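Local coordinates for tubulin-like protein CetZ (Methanosaeta thermophila, PDB 3ZID) that binds GTP, probably hydrolyses it, and is thought to help control archaeal cell shape, at residues T136-A141 and G219-V224; E162-E165 and G170-L173; E294-T297 and H302-K305. All blocks are in the same frame, centred on the assembly; numbering follows the deposited sequence.

Interactions 1 and 2 share the parallel sheet of the GTPase fold, their centres about 10 Å apart, and meet where the neighbouring parallel strands 136-143 and 172-175 pair: Pro139 O probably accepts a hydrogen bond from Ile172 N at 2.8 Å. Interaction 2 is the closer of these two to the nucleotide, with the side chain of Met163 about 11 Å from the bound GDP; interaction 1 lies away from the annotated sites. Interaction 3 belongs to the four-stranded mixed sheet farther along the chain. It reaches interaction 1 through Phe304, whose CD2 packs on Val224 CG2 at 3.6 Å, whereas about 13 Å separates the nearest atoms of interactions 2 and 3.

Interaction 1: T136-A141 and G219-V224; sequences TIVPIA and GDFKTV
Lys222 and Thr136 supply the polar half of this contact, reaching toward each other tip to tip. Lys222 NZ donates a hydrogen bond of 3.1 Å to Thr136 OG1. The lysine chain bends at its last two torsions and thereby wraps round the hydroxyl, bringing its methylenes close as well: CD lies 3.2 Å from Thr136 OG1. The same ammonium group forms a salt bridge with Asp169, which also accepts a hydrogen bond from the backbone N of Ile137, so the carboxylate ties the lysine to the strand by a second route. With an alanine here, Thr136 OG1 would probably lose its ammonium donor and Asp169 would be left without this countercharge.

The apolar half is built by Phe221, one residue back on the helix. Its ring approaches the strand obliquely, with CE2 3.9 Å from Val138 CG2 and 4.2 Å from Thr136 CG2. Phe221 CG stands anti to its own backbone N, chi1 177°, which carries the ring toward the strand. Thr136 thus serves both halves: its hydroxyl meets the lysine, its methyl both the lysine chain and the ring.

The axes of strand 136-141 and helix 219-224 approach to 10.2 Å at 44°. This is helix-on-sheet packing, with the short helix 219-225 laid against the beginning of inner strand 136-143 of the Rossmann-like tubulin/FtsZ GTPase fold.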
ATOM      1  N   THR A 136      14.097  -3.795   7.906  1.00 25.83           N
ATOM      2  CA  THR A 136      12.923  -4.371   7.291  1.00 24.67           C
ATOM      3  C   THR A 136      12.239  -3.226   6.556  1.00 24.76           C
ATOM      4  O   THR A 136      11.859  -2.222   7.173  1.00 23.68           O
ATOM      5  CB  THR A 136      11.993  -4.936   8.337  1.00 31.69           C
ATOM      6  OG1 THR A 136      12.651  -6.004   9.018  1.00 42.51           O
ATOM      7  CG2 THR A 136      10.687  -5.435   7.694  1.00 28.79           C
ATOM      8  N   ILE A 137      12.132  -3.345   5.237  1.00 26.95           N
ATOM      9  CA  ILE A 137      11.594  -2.266   4.405  1.00 22.70           C
ATOM     10  C   ILE A 137      10.320  -2.739   3.734  1.00 25.65           C
ATOM     11  O   ILE A 137      10.344  -3.691   2.962  1.00 26.01           O
ATOM     12  CB  ILE A 137      12.600  -1.809   3.353  1.00 24.05           C
ATOM     13  CG1 ILE A 137      13.925  -1.436   4.028  1.00 25.39           C
ATOM     14  CG2 ILE A 137      12.041  -0.634   2.557  1.00 26.28           C
ATOM     15  CD1 ILE A 137      14.987  -0.865   3.107  1.00 27.46           C
ATOM     16  N   VAL A 138       9.209  -2.080   4.046  1.00 20.73           N
ATOM     17  CA  VAL A 138       7.899  -2.554   3.622  1.00 22.98           C
ATOM     18  C   VAL A 138       7.142  -1.508   2.818  1.00 22.53           C
ATOM     19  O   VAL A 138       6.726  -0.470   3.348  1.00 20.36           O
ATOM     20  CB  VAL A 138       7.048  -2.924   4.844  1.00 27.27           C
ATOM     21  CG1 VAL A 138       5.637  -3.319   4.421  1.00 29.74           C
ATOM     22  CG2 VAL A 138       7.727  -4.040   5.646  1.00 26.45           C
ATOM     23  N   PRO A 139       6.972  -1.761   1.516  1.00 19.71           N
ATOM     24  CA  PRO A 139       6.095  -0.838   0.800  1.00 22.96           C
ATOM     25  C   PRO A 139       4.612  -1.063   1.119  1.00 16.35           C
ATOM     26  O   PRO A 139       4.133  -2.194   1.307  1.00 19.66           O
ATOM     27  CB  PRO A 139       6.399  -1.134  -0.682  1.00 24.87           C
ATOM     28  CG  PRO A 139       6.981  -2.476  -0.701  1.00 24.00           C
ATOM     29  CD  PRO A 139       7.728  -2.632   0.602  1.00 24.43           C
ATOM     30  N   ILE A 140       3.900   0.055   1.208  1.00 16.95           N
ATOM     31  CA  ILE A 140       2.452   0.074   1.293  1.00 16.23           C
ATOM     32  C   ILE A 140       1.975   0.585  -0.058  1.00 22.13           C
ATOM     33  O   ILE A 140       2.112   1.777  -0.357  1.00 19.73           O
ATOM     34  CB  ILE A 140       1.974   1.042   2.376  1.00 16.09           C
ATOM     35  CG1 ILE A 140       2.759   0.814   3.672  1.00 18.08           C
ATOM     36  CG2 ILE A 140       0.480   0.905   2.604  1.00 19.87           C
ATOM     37  CD1 ILE A 140       2.595  -0.567   4.232  1.00 23.19           C
ATOM     38  N   ALA A 141       1.445  -0.321  -0.879  1.00 20.63           N
ATOM     39  CA  ALA A 141       1.107  -0.002  -2.274  1.00 22.00           C
ATOM     40  C   ALA A 141      -0.398   0.170  -2.498  1.00 16.38           C
ATOM     41  O   ALA A 141      -1.158  -0.802  -2.397  1.00 14.90           O
ATOM     42  CB  ALA A 141       1.635  -1.074  -3.176  1.00 18.10           C
ATOM     43  N   GLY A 219      11.572 -10.673  13.130  1.00 35.11           N
ATOM     44  CA  GLY A 219      11.801 -11.899  12.384  1.00 35.45           C
ATOM     45  C   GLY A 219      10.553 -12.576  11.872  1.00 36.52           C
ATOM     46  O   GLY A 219      10.474 -12.946  10.694  1.00 38.36           O
ATOM     47  N   ASP A 220       9.584 -12.752  12.770  1.00 31.13           N
ATOM     48  CA  ASP A 220       8.321 -13.396  12.423  1.00 37.37           C
ATOM     49  C   ASP A 220       7.542 -12.578  11.391  1.00 31.36           C
ATOM     50  O   ASP A 220       7.025 -13.109  10.404  1.00 25.79           O
ATOM     51  CB  ASP A 220       7.476 -13.645  13.672  1.00 43.42           C
ATOM     52  CG  ASP A 220       8.100 -14.675  14.606  1.00 54.85           C
ATOM     53  OD1 ASP A 220       9.253 -15.097  14.359  1.00 55.97           O
ATOM     54  OD2 ASP A 220       7.434 -15.065  15.587  1.00 60.25           O
ATOM     55  N   PHE A 221       7.507 -11.275  11.603  1.00 27.39           N
ATOM     56  CA  PHE A 221       6.880 -10.372  10.653  1.00 25.82           C
ATOM     57  C   PHE A 221       7.550 -10.494   9.275  1.00 24.68           C
ATOM     58  O   PHE A 221       6.874 -10.655   8.251  1.00 23.33           O
ATOM     59  CB  PHE A 221       6.933  -8.944  11.192  1.00 18.29           C
ATOM     60  CG  PHE A 221       6.370  -7.923  10.257  1.00 21.22           C
ATOM     61  CD1 PHE A 221       5.028  -7.947   9.909  1.00 22.37           C
ATOM     62  CD2 PHE A 221       7.172  -6.910   9.760  1.00 23.40           C
ATOM     63  CE1 PHE A 221       4.503  -6.996   9.039  1.00 25.81           C
ATOM     64  CE2 PHE A 221       6.654  -5.951   8.899  1.00 29.01           C
ATOM     65  CZ  PHE A 221       5.320  -5.997   8.533  1.00 25.93           C
ATOM     66  N   LYS A 222       8.876 -10.453   9.246  1.00 27.69           N
ATOM     67  CA  LYS A 222       9.578 -10.599   7.976  1.00 30.93           C
ATOM     68  C   LYS A 222       9.257 -11.930   7.325  1.00 29.94           C
ATOM     69  O   LYS A 222       9.069 -11.996   6.113  1.00 35.27           O
ATOM     70  CB  LYS A 222      11.092 -10.476   8.155  1.00 39.89           C
ATOM     71  CG  LYS A 222      11.573  -9.117   8.601  1.00 43.47           C
ATOM     72  CD  LYS A 222      13.048  -9.171   8.953  1.00 42.31           C
ATOM     73  CE  LYS A 222      13.908  -9.222   7.701  1.00 44.29           C
ATOM     74  NZ  LYS A 222      13.721  -8.015   6.854  1.00 33.48           N
ATOM     75  N   THR A 223       9.204 -12.987   8.129  1.00 29.57           N
ATOM     76  CA  THR A 223       8.902 -14.336   7.627  1.00 30.39           C
ATOM     77  C   THR A 223       7.560 -14.389   6.888  1.00 28.97           C
ATOM     78  O   THR A 223       7.446 -15.010   5.829  1.00 39.41           O
ATOM     79  CB  THR A 223       8.893 -15.373   8.782  1.00 37.12           C
ATOM     80  OG1 THR A 223      10.222 -15.545   9.295  1.00 42.71           O
ATOM     81  CG2 THR A 223       8.352 -16.714   8.310  1.00 22.67           C
ATOM     82  N   VAL A 224       6.541 -13.767   7.468  1.00 24.61           N
ATOM     83  CA  VAL A 224       5.242 -13.638   6.818  1.00 24.09           C
ATOM     84  C   VAL A 224       5.355 -12.811   5.529  1.00 21.82           C
ATOM     85  O   VAL A 224       4.963 -13.265   4.470  1.00 29.95           O
ATOM     86  CB  VAL A 224       4.192 -13.015   7.772  1.00 24.13           C
ATOM     87  CG1 VAL A 224       2.907 -12.710   7.026  1.00 24.46           C
ATOM     88  CG2 VAL A 224       3.919 -13.960   8.940  1.00 24.27           C
TER

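Interaction 2: E162-E165 and G170-L173; sequences EMIE and GMIL
Met171 reaches helix 150-165 with its terminal methyl, and the contact turns on that one group. CE lies 3.9 Å from Met163 CB, where the helix side chain begins, and SD follows at 4.1 Å from the same carbon. CE also comes within 4.2 Å of CG1 of Ile164, the next residue of the helix. The methionine chain runs out nearly extended from its backbone and then bends at its last torsion, chi3 41°, setting the methyl against two consecutive helix residues. No hydrogen bond joins the segments, and the 98 Å² buried between them comes from side-chain contacts of these three residues.

The close side is formed by Met163 and Met171, both buried. Beyond CB, Met163 bends at chi2, -56°, and its side chain packs against Pro139 of the neighbouring strand and against Ser121, Pro122 and Ile125 of helix 117-131. The looser side belongs to Ile164, an exposed residue that gives up only 17 Å² here; its side chain crosses that of Met171 at a slant and also touches Met231.

The contact closes the end of a beta-alpha-beta unit made by strand 136-143, helix 150-165 and strand 172-175. Only four residues, 166-169, separate the two segments, and the chain then enters the outermost strand of the parallel sheet. There Ile172 makes backbone hydrogen bonds to Pro139 and Ala141, while Met171 and Leu173 pair with Gly232, linking this edge to the start of strand 232-238.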
ATOM      1  N   GLU A 162       8.161  -3.307 -10.695  1.00 34.77           N
ATOM      2  CA  GLU A 162       9.394  -2.787 -10.108  1.00 39.51           C
ATOM      3  C   GLU A 162       9.521  -3.037  -8.609  1.00 36.98           C
ATOM      4  O   GLU A 162      10.626  -3.277  -8.122  1.00 37.89           O
ATOM      5  CB  GLU A 162       9.554  -1.296 -10.385  1.00 40.58           C
ATOM      6  CG  GLU A 162       9.859  -0.966 -11.823  1.00 49.81           C
ATOM      7  CD  GLU A 162       9.795   0.519 -12.093  1.00 54.21           C
ATOM      8  OE1 GLU A 162       9.710   1.301 -11.120  1.00 52.21           O
ATOM      9  OE2 GLU A 162       9.857   0.903 -13.275  1.00 62.01           O
ATOM     10  N   MET A 163       8.395  -2.982  -7.893  1.00 34.37           N
ATOM     11  CA  MET A 163       8.363  -3.222  -6.445  1.00 36.33           C
ATOM     12  C   MET A 163       8.859  -4.622  -6.110  1.00 37.50           C
ATOM     13  O   MET A 163       9.690  -4.806  -5.230  1.00 40.25           O
ATOM     14  CB  MET A 163       6.935  -3.066  -5.900  1.00 36.01           C
ATOM     15  CG  MET A 163       6.475  -1.640  -5.603  1.00 37.45           C
ATOM     16  SD  MET A 163       7.544  -0.739  -4.463  1.00 40.84           S
ATOM     17  CE  MET A 163       6.480   0.642  -4.130  1.00 34.43           C
ATOM     18  N   ILE A 164       8.335  -5.605  -6.827  1.00 37.92           N
ATOM     19  CA  ILE A 164       8.762  -6.982  -6.678  1.00 37.48           C
ATOM     20  C   ILE A 164      10.238  -7.121  -7.026  1.00 37.40           C
ATOM     21  O   ILE A 164      11.010  -7.754  -6.296  1.00 37.77           O
ATOM     22  CB  ILE A 164       7.939  -7.894  -7.595  1.00 46.60           C
ATOM     23  CG1 ILE A 164       6.477  -7.906  -7.158  1.00 47.87           C
ATOM     24  CG2 ILE A 164       8.498  -9.307  -7.615  1.00 50.40           C
ATOM     25  CD1 ILE A 164       5.600  -8.577  -8.169  1.00 55.72           C
ATOM     26  N   GLU A 165      10.619  -6.500  -8.137  1.00 37.55           N
ATOM     27  CA  GLU A 165      11.990  -6.533  -8.631  1.00 42.66           C
ATOM     28  C   GLU A 165      13.006  -5.984  -7.628  1.00 38.09           C
ATOM     29  O   GLU A 165      14.125  -6.462  -7.534  1.00 35.85           O
ATOM     30  CB  GLU A 165      12.071  -5.773  -9.958  1.00 50.85           C
ATOM     31  CG  GLU A 165      11.432  -6.543 -11.109  1.00 62.83           C
ATOM     32  CD  GLU A 165      11.611  -5.879 -12.467  1.00 70.69           C
ATOM     33  OE1 GLU A 165      11.816  -4.644 -12.515  1.00 71.10           O
ATOM     34  OE2 GLU A 165      11.527  -6.598 -13.489  1.00 73.68           O
ATOM     35  N   GLY A 170       8.351  -7.828   1.262  1.00 27.92           N
ATOM     36  CA  GLY A 170       6.922  -7.981   1.123  1.00 26.87           C
ATOM     37  C   GLY A 170       6.333  -6.667   0.681  1.00 29.74           C
ATOM     38  O   GLY A 170       7.042  -5.710   0.377  1.00 41.37           O
ATOM     39  N   MET A 171       5.022  -6.628   0.630  1.00 24.93           N
ATOM     40  CA  MET A 171       4.343  -5.443   0.189  1.00 25.99           C
ATOM     41  C   MET A 171       2.942  -5.507   0.739  1.00 25.45           C
ATOM     42  O   MET A 171       2.287  -6.552   0.675  1.00 27.35           O
ATOM     43  CB  MET A 171       4.363  -5.399  -1.341  1.00 27.29           C
ATOM     44  CG  MET A 171       3.276  -4.611  -1.984  1.00 38.29           C
ATOM     45  SD  MET A 171       3.716  -4.148  -3.669  1.00 42.06           S
ATOM     46  CE  MET A 171       4.484  -5.632  -4.281  1.00 26.43           C
ATOM     47  N   ILE A 172       2.492  -4.420   1.347  1.00 17.97           N
ATOM     48  CA  ILE A 172       1.100  -4.404   1.773  1.00 17.99           C
ATOM     49  C   ILE A 172       0.201  -3.763   0.729  1.00 19.10           C
ATOM     50  O   ILE A 172       0.335  -2.584   0.417  1.00 19.68           O
ATOM     51  CB  ILE A 172       0.918  -3.692   3.085  1.00 13.91           C
ATOM     52  CG1 ILE A 172       1.440  -4.602   4.210  1.00 24.48           C
ATOM     53  CG2 ILE A 172      -0.569  -3.417   3.328  1.00 13.63           C
ATOM     54  CD1 ILE A 172       2.020  -3.868   5.383  1.00 33.64           C
ATOM     55  N   LEU A 173      -0.739  -4.543   0.224  1.00 19.80           N
ATOM     56  CA  LEU A 173      -1.636  -4.075  -0.828  1.00 19.73           C
ATOM     57  C   LEU A 173      -2.844  -3.363  -0.246  1.00 18.54           C
ATOM     58  O   LEU A 173      -3.501  -3.882   0.630  1.00 16.37           O
ATOM     59  CB  LEU A 173      -2.106  -5.258  -1.676  1.00 20.10           C
ATOM     60  CG  LEU A 173      -1.027  -6.051  -2.419  1.00 24.00           C
ATOM     61  CD1 LEU A 173      -1.659  -7.250  -3.117  1.00 22.16           C
ATOM     62  CD2 LEU A 173      -0.285  -5.151  -3.426  1.00 20.89           C
TER

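Interaction 3: E294-T297 and H302-K305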
ATOM      1  N   GLU A 294      -4.983 -22.521  15.799  1.00 42.31           N
ATOM      2  CA  GLU A 294      -4.853 -23.875  15.261  1.00 44.92           C
ATOM      3  C   GLU A 294      -5.837 -24.137  14.118  1.00 45.91           C
ATOM      4  O   GLU A 294      -5.488 -24.788  13.133  1.00 51.65           O
ATOM      5  CB  GLU A 294      -5.033 -24.920  16.366  1.00 50.38           C
ATOM      6  CG  GLU A 294      -3.917 -24.938  17.405  1.00 56.17           C
ATOM      7  CD  GLU A 294      -4.084 -26.046  18.439  1.00 62.96           C
ATOM      8  OE1 GLU A 294      -5.189 -26.627  18.527  1.00 67.12           O
ATOM      9  OE2 GLU A 294      -3.106 -26.333  19.166  1.00 63.39           O
ATOM     10  N   SER A 295      -7.055 -23.609  14.242  1.00 45.59           N
ATOM     11  CA  SER A 295      -8.064 -23.737  13.190  1.00 45.74           C
ATOM     12  C   SER A 295      -7.594 -23.164  11.868  1.00 37.94           C
ATOM     13  O   SER A 295      -7.815 -23.764  10.827  1.00 43.13           O
ATOM     14  CB  SER A 295      -9.362 -23.035  13.589  1.00 47.50           C
ATOM     15  OG  SER A 295      -9.771 -23.433  14.876  1.00 59.73           O
ATOM     16  N   LEU A 296      -6.930 -22.014  11.921  1.00 43.80           N
ATOM     17  CA  LEU A 296      -6.473 -21.301  10.725  1.00 39.08           C
ATOM     18  C   LEU A 296      -5.479 -22.065   9.875  1.00 47.16           C
ATOM     19  O   LEU A 296      -5.348 -21.803   8.676  1.00 43.24           O
ATOM     20  CB  LEU A 296      -5.848 -19.960  11.091  1.00 41.41           C
ATOM     21  CG  LEU A 296      -6.763 -18.946  11.753  1.00 46.65           C
ATOM     22  CD1 LEU A 296      -6.042 -17.594  11.865  1.00 43.58           C
ATOM     23  CD2 LEU A 296      -8.027 -18.839  10.919  1.00 44.01           C
ATOM     24  N   THR A 297      -4.745 -22.977  10.503  1.00 54.73           N
ATOM     25  CA  THR A 297      -3.736 -23.751   9.793  1.00 57.17           C
ATOM     26  C   THR A 297      -4.393 -24.684   8.775  1.00 56.14           C
ATOM     27  O   THR A 297      -3.714 -25.305   7.956  1.00 54.61           O
ATOM     28  CB  THR A 297      -2.832 -24.531  10.759  1.00 58.40           C
ATOM     29  OG1 THR A 297      -3.638 -25.340  11.624  1.00 59.12           O
ATOM     30  CG2 THR A 297      -2.004 -23.558  11.601  1.00 61.68           C
ATOM     31  N   HIS A 302       1.202 -21.253   7.651  1.00 41.07           N
ATOM     32  CA  HIS A 302       1.951 -20.900   8.850  1.00 38.04           C
ATOM     33  C   HIS A 302       1.339 -19.681   9.526  1.00 31.11           C
ATOM     34  O   HIS A 302       1.223 -18.627   8.914  1.00 28.51           O
ATOM     35  CB  HIS A 302       3.402 -20.584   8.482  1.00 51.80           C
ATOM     36  CG  HIS A 302       4.087 -21.675   7.717  1.00 67.55           C
ATOM     37  ND1 HIS A 302       4.391 -22.902   8.269  1.00 74.08           N
ATOM     38  CD2 HIS A 302       4.522 -21.723   6.433  1.00 71.24           C
ATOM     39  CE1 HIS A 302       4.988 -23.655   7.362  1.00 74.36           C
ATOM     40  NE2 HIS A 302       5.077 -22.964   6.239  1.00 72.77           N
ATOM     41  N   VAL A 303       0.917 -19.819  10.775  1.00 32.18           N
ATOM     42  CA  VAL A 303       0.333 -18.691  11.488  1.00 33.10           C
ATOM     43  C   VAL A 303       1.110 -18.381  12.754  1.00 30.31           C
ATOM     44  O   VAL A 303       1.332 -19.257  13.574  1.00 30.05           O
ATOM     45  CB  VAL A 303      -1.125 -18.973  11.879  1.00 35.47           C
ATOM     46  CG1 VAL A 303      -1.726 -17.752  12.578  1.00 28.25           C
ATOM     47  CG2 VAL A 303      -1.936 -19.370  10.646  1.00 31.64           C
ATOM     48  N   PHE A 304       1.542 -17.138  12.894  1.00 28.77           N
ATOM     49  CA  PHE A 304       2.182 -16.670  14.125  1.00 26.17           C
ATOM     50  C   PHE A 304       1.173 -15.834  14.873  1.00 23.60           C
ATOM     51  O   PHE A 304       0.293 -15.217  14.272  1.00 25.84           O
ATOM     52  CB  PHE A 304       3.384 -15.778  13.819  1.00 21.81           C
ATOM     53  CG  PHE A 304       4.444 -16.446  13.032  1.00 33.22           C
ATOM     54  CD1 PHE A 304       5.377 -17.254  13.653  1.00 31.08           C
ATOM     55  CD2 PHE A 304       4.501 -16.286  11.660  1.00 31.25           C
ATOM     56  CE1 PHE A 304       6.359 -17.870  12.925  1.00 34.21           C
ATOM     57  CE2 PHE A 304       5.478 -16.909  10.922  1.00 36.28           C
ATOM     58  CZ  PHE A 304       6.405 -17.703  11.554  1.00 35.91           C
ATOM     59  N   LYS A 305       1.275 -15.825  16.190  1.00 22.96           N
ATOM     60  CA  LYS A 305       0.321 -15.082  16.980  1.00 25.14           C
ATOM     61  C   LYS A 305       1.018 -14.260  18.016  1.00 23.41           C
ATOM     62  O   LYS A 305       2.114 -14.603  18.462  1.00 29.81           O
ATOM     63  CB  LYS A 305      -0.696 -16.016  17.628  1.00 32.66           C
ATOM     64  CG  LYS A 305      -0.166 -16.754  18.834  1.00 35.47           C
ATOM     65  CD  LYS A 305      -1.204 -17.748  19.308  1.00 46.47           C
ATOM     66  CE  LYS A 305      -0.872 -18.265  20.694  1.00 46.64           C
ATOM     67  NZ  LYS A 305      -0.902 -17.142  21.656  1.00 52.67           N
TER
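Val303 and Leu296 make the apolar contact between helix 286-296 and strand 302-309 in a beta-alpha-beta unit that starts from strand 270-279, the two strands running parallel in a mixed sheet. Val303 contributes most, with 63 Å² buried. It points from the strand toward the helix and touches mainly with CG2, while CG1 comes more loosely alongside Leu296 CD1 at 4.4 Å. With CG2 anti to the carbonyl carbon (chi1 -178°), this methyl is the branch that meets Leu296 at the root of its side chain, CB to CG2 being 4.0 Å.

Leu296, with 35 Å² buried, also points toward the strand. Its side chain touches Ile275 of strand 270-279, and Val303 packs on Ile275 too, so one isoleucine of the adjoining strand lies against both partners. Ile293, a turn earlier on the helix, adds a further contact to Val303.

Thr297, with 27 Å² buried, lies at the exposed border. No hydrogen bond crosses between the segments; the contact is plain packing near the surface.

The two branches of Thr297 go different ways. Its hydroxyl turns back along the chain toward Glu294 O, at a doubtfully short 2.5 Å from OG1. Its methyl faces the strand, and Val303 CG2 thus meets two successive residues, Leu296 and, more distantly, Thr297, whose CG2 lies 4.3 Å from Val303 CG2.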